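Local coordinates for aspartate semialdehyde dehydrogenase (Francisella tularensis subsp. tularensis, PDB 4WOJ), which catalyses the aspartate-semialdehyde dehydrogenase reaction of lysine, methionine and threonine biosynthesis, probably reducing aspartyl-4-phosphate to the semialdehyde with NADPH, at the interface of chains A and B. Coordinates in Å, arbitrary orientation; residue numbers count along the deposited sequence, not the author numbering. Chains: chain A/B, Aspartate semialdehyde dehydrogenase.

Contact 1: the interface of chains A and B. Residues chain A 230, 241, 244, 265-266; chain B 314, 333, 335, 347.
OE1 of the A:Glu244 carboxylate is gripped by groups from both subunits. NH2 of the B:Arg333 guanidinium donates to OE1 of A:Glu244 at 2.7 Å, meeting the oxygen's syn lone pair in a nearly straight hydrogen bond (164° at H). From its own chain, the backbone N of A:Thr241, a poorly ordered residue, donates a hydrogen bond to the same oxygen from above the carboxylate plane. The side-chain amine NZ of B:Lys335 adds a salt bridge at 2.9 Å to OE1 of A:Glu244, though as a hydrogen bond it is weak.

The guanidinium meets the carboxylate end-on, its plane only 9° from that of the acid; NH1 of B:Arg333 takes the other oxygen, OE2 of A:Glu244, at 2.9 Å. The arginine is bent at chi2 (-62°) and again at chi3, which turns its end across the contact, where NH1 of B:Arg333 also donates to the carbonyl O of A:Pro230 at 3.0 Å, a partner somewhat out of the guanidinium plane. Bonds to two oxygens of the acid should restrict rotation of both flat groups. Beyond OE1, NZ of B:Lys335 donates to the carbonyl O of A:Gly265 at 2.8 Å, tying the lysine to strand 263-266.

An apolar flank adjoins this network. CB of A:Pro230 sits over one face of the B:Phe347 ring, offset toward the rim, 3.8 Å from the ring centroid. CD1 of A:Ile266 meets CD1 of the B:Phe347 ring at 3.5 Å, while CG2 of B:Thr314 touches CG of A:Pro230. Ionic pairing and packing together fasten strands 329-336 and 343-351 of one subunit to the other, helping to hold the homodimer together.

Contact 2: the interface of chains A and B. Residues chain A 240, 248, 263-264; chain B 335-338.
B:Leu338 and A:Asp264 form the centre of this patch of the homodimer interface, and the leucine has more of its surface buried by the partner than any other residue of the patch. The backbone N of B:Leu338 donates to OD2 of the A:Asp264 carboxylate at 2.8 Å in a nearly straight bond (168° at H), and OD2 accepts with its anti lone pair, away from the other oxygen. The side chain of the leucine follows the same oxygen: with CG anti to its carbonyl carbon (chi1 -67°), CG of B:Leu338 comes within 3.4 Å of OD2 of A:Asp264. The CD1 branch of B:Leu338 continues toward chain A, lying 3.5 Å from the carbonyl O of A:Val263 and more loosely against CB of A:Ala248 on helix 242-255. The leucine thus lies along the start of strand 263-266, with its backbone amide capping the acid and its methyl branch directed toward the neighbouring helix.

The second carboxylate oxygen of A:Asp264 faces a different part of chain B. OD1 of A:Asp264 forms a salt bridge with NZ of B:Lys335 at 3.7 Å, long enough to suggest mainly electrostatic attraction. The two side chains run antiparallel past one another, which brings CE of B:Lys335 beside OD1 as well. The aspartate consequently spans the segment from B:Lys335 to B:Leu338, one oxygen serving each end; between them, CA of B:Ser337 passes close to OD2.

A:Gln240, which is poorly ordered, appears to cover the lysine: CG of A:Gln240 lies 3.8 Å from CE of B:Lys335, the two side chains crossing at about a right angle. Its modelled amide NE2 approaches CD1 of B:Leu338, but this end carries little weight.

In the fold, the loop following strand 329-336 of chain B packs against strand 263-266 and helix 242-255 of chain A, in the dimerisation domain of the family.

Contact 1: the interface of chains A and B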
# COMPACT_ATOMS: atom_id res chain seq x y z
N PRO A 230 0.09 -8.94 2.30
CA PRO A 230 -0.34 -9.06 0.92
C PRO A 230 -1.05 -10.38 0.62
O PRO A 230 -0.79 -11.02 -0.42
CB PRO A 230 0.96 -8.92 0.13
CG PRO A 230 1.98 -9.51 1.05
CD PRO A 230 1.54 -9.16 2.45
N THR A 241 -5.85 -14.61 -4.60
CA THR A 241 -6.67 -14.86 -3.43
C THR A 241 -8.11 -14.75 -3.92
O THR A 241 -8.38 -14.28 -5.04
CB THR A 241 -6.40 -13.89 -2.27
OG1 THR A 241 -6.74 -12.55 -2.63
CG2 THR A 241 -4.96 -13.93 -1.88
N GLU A 244 -9.15 -11.20 -4.72
CA GLU A 244 -8.66 -10.71 -6.02
C GLU A 244 -9.47 -11.22 -7.21
O GLU A 244 -9.75 -10.47 -8.15
CB GLU A 244 -7.18 -11.10 -6.17
CG GLU A 244 -6.27 -10.44 -5.11
CD GLU A 244 -4.94 -11.11 -4.93
OE1 GLU A 244 -4.68 -12.21 -5.46
OE2 GLU A 244 -4.12 -10.54 -4.22
N GLY A 265 -4.80 -7.61 -10.17
CA GLY A 265 -3.82 -6.90 -9.33
C GLY A 265 -3.65 -7.67 -8.01
O GLY A 265 -3.90 -8.89 -7.96
N ILE A 266 -3.27 -6.95 -6.96
CA ILE A 266 -3.07 -7.54 -5.69
C ILE A 266 -3.78 -6.78 -4.58
O ILE A 266 -3.82 -5.55 -4.58
CB ILE A 266 -1.59 -7.58 -5.37
CG1 ILE A 266 -1.37 -8.58 -4.24
CG2 ILE A 266 -1.11 -6.16 -5.07
CD1 ILE A 266 -0.01 -8.53 -3.61
N THR B 314 3.11 -16.43 2.78
CA THR B 314 3.03 -15.06 2.34
C THR B 314 2.96 -14.16 3.53
O THR B 314 3.71 -13.17 3.63
CB THR B 314 1.80 -14.80 1.47
OG1 THR B 314 1.92 -15.57 0.27
CG2 THR B 314 1.72 -13.35 1.12
N ARG B 333 3.65 -13.93 -4.51
CA ARG B 333 2.37 -13.72 -5.10
C ARG B 333 2.55 -13.70 -6.63
O ARG B 333 1.84 -13.04 -7.34
CB ARG B 333 1.73 -12.43 -4.58
CG ARG B 333 1.52 -12.37 -3.07
CD ARG B 333 0.58 -13.44 -2.52
NE ARG B 333 -0.48 -13.77 -3.47
CZ ARG B 333 -1.62 -13.10 -3.67
NH1 ARG B 333 -1.89 -11.99 -3.00
NH2 ARG B 333 -2.50 -13.54 -4.58
N LYS B 335 2.06 -14.57 -10.10
CA LYS B 335 0.95 -15.19 -10.78
C LYS B 335 0.76 -14.57 -12.14
O LYS B 335 1.22 -13.47 -12.43
CB LYS B 335 -0.30 -15.04 -9.94
CG LYS B 335 -0.78 -13.62 -9.80
CD LYS B 335 -2.04 -13.53 -8.98
CE LYS B 335 -2.77 -12.22 -9.24
NZ LYS B 335 -3.39 -11.67 -8.00
N PHE B 347 4.55 -9.43 -5.94
CA PHE B 347 4.69 -8.47 -4.83
C PHE B 347 6.06 -8.71 -4.21
O PHE B 347 6.40 -9.82 -3.93
CB PHE B 347 3.62 -8.71 -3.75
CG PHE B 347 3.49 -7.60 -2.74
CD1 PHE B 347 2.74 -6.49 -3.01
CD2 PHE B 347 4.06 -7.72 -1.46
CE1 PHE B 347 2.60 -5.49 -2.06
CE2 PHE B 347 3.92 -6.73 -0.51
CZ PHE B 347 3.19 -5.60 -0.81

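Contact 2: the interface of chains A and B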
# COMPACT_ATOMS: atom_id res chain seq x y z
N GLN A 240 -4.44 -16.28 -7.55
CA GLN A 240 -5.11 -15.17 -6.85
C GLN A 240 -5.61 -15.59 -5.47
O GLN A 240 -5.76 -16.78 -5.18
CB GLN A 240 -6.33 -14.71 -7.65
CG GLN A 240 -6.01 -14.23 -9.05
CD GLN A 240 -7.26 -14.09 -9.88
OE1 GLN A 240 -7.92 -15.09 -10.19
NE2 GLN A 240 -7.58 -12.86 -10.27
N ALA A 248 -12.95 -9.21 -11.05
CA ALA A 248 -13.31 -9.16 -12.49
C ALA A 248 -14.74 -9.61 -12.75
O ALA A 248 -15.49 -8.97 -13.44
CB ALA A 248 -12.34 -9.97 -13.33
N VAL A 263 -10.07 -7.45 -14.77
CA VAL A 263 -9.63 -6.73 -13.55
C VAL A 263 -8.63 -7.64 -12.86
O VAL A 263 -8.86 -8.82 -12.70
CB VAL A 263 -10.80 -6.29 -12.62
CG1 VAL A 263 -10.29 -5.52 -11.39
CG2 VAL A 263 -11.79 -5.38 -13.36
N ASP A 264 -7.48 -7.11 -12.54
CA ASP A 264 -6.49 -7.91 -11.84
C ASP A 264 -5.63 -7.00 -11.00
O ASP A 264 -5.76 -5.78 -11.06
CB ASP A 264 -5.66 -8.71 -12.83
CG ASP A 264 -5.26 -10.13 -12.29
OD1 ASP A 264 -5.07 -10.27 -11.03
OD2 ASP A 264 -5.14 -11.08 -13.14
N LYS B 335 2.06 -14.57 -10.10
CA LYS B 335 0.95 -15.19 -10.78
C LYS B 335 0.76 -14.57 -12.14
O LYS B 335 1.22 -13.47 -12.43
CB LYS B 335 -0.30 -15.04 -9.94
CG LYS B 335 -0.78 -13.62 -9.80
CD LYS B 335 -2.04 -13.53 -8.98
CE LYS B 335 -2.77 -12.22 -9.24
NZ LYS B 335 -3.39 -11.67 -8.00
N SER B 336 0.08 -15.31 -12.98
CA SER B 336 -0.30 -14.84 -14.31
C SER B 336 -1.48 -13.92 -14.14
O SER B 336 -2.09 -13.86 -13.09
CB SER B 336 -0.71 -16.02 -15.18
OG SER B 336 -1.80 -16.64 -14.55
N SER B 337 -1.78 -13.19 -15.17
CA SER B 337 -2.69 -12.06 -15.14
C SER B 337 -3.82 -12.26 -16.18
O SER B 337 -3.60 -12.84 -17.21
CB SER B 337 -1.91 -10.79 -15.52
OG SER B 337 -2.70 -9.62 -15.40
N LEU B 338 -4.99 -11.75 -15.84
CA LEU B 338 -6.15 -11.68 -16.68
C LEU B 338 -6.08 -10.57 -17.70
O LEU B 338 -6.90 -10.48 -18.58
CB LEU B 338 -7.36 -11.41 -15.80
CG LEU B 338 -7.72 -12.53 -14.85
CD1 LEU B 338 -8.86 -12.08 -13.91
CD2 LEU B 338 -8.09 -13.79 -15.62

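The C-alpha centres of contact 1 and contact 2 lie about 9 Å apart, and B:Lys335 belongs to both, joining them into one continuous stretch of the dimer interface. Each draws on helix 242-255 and strand 263-266 of chain A and on strand 329-336 of chain B. Two-fold symmetry repeats both patches with the chains exchanged. From A:Cys141, the nucleophile that forms the acyl-thioester in this family, the centre of contact 1 is about 16 Å away and that of contact 2 about 17 Å, so both probably serve assembly first, and any effect on catalysis would probably be indirect.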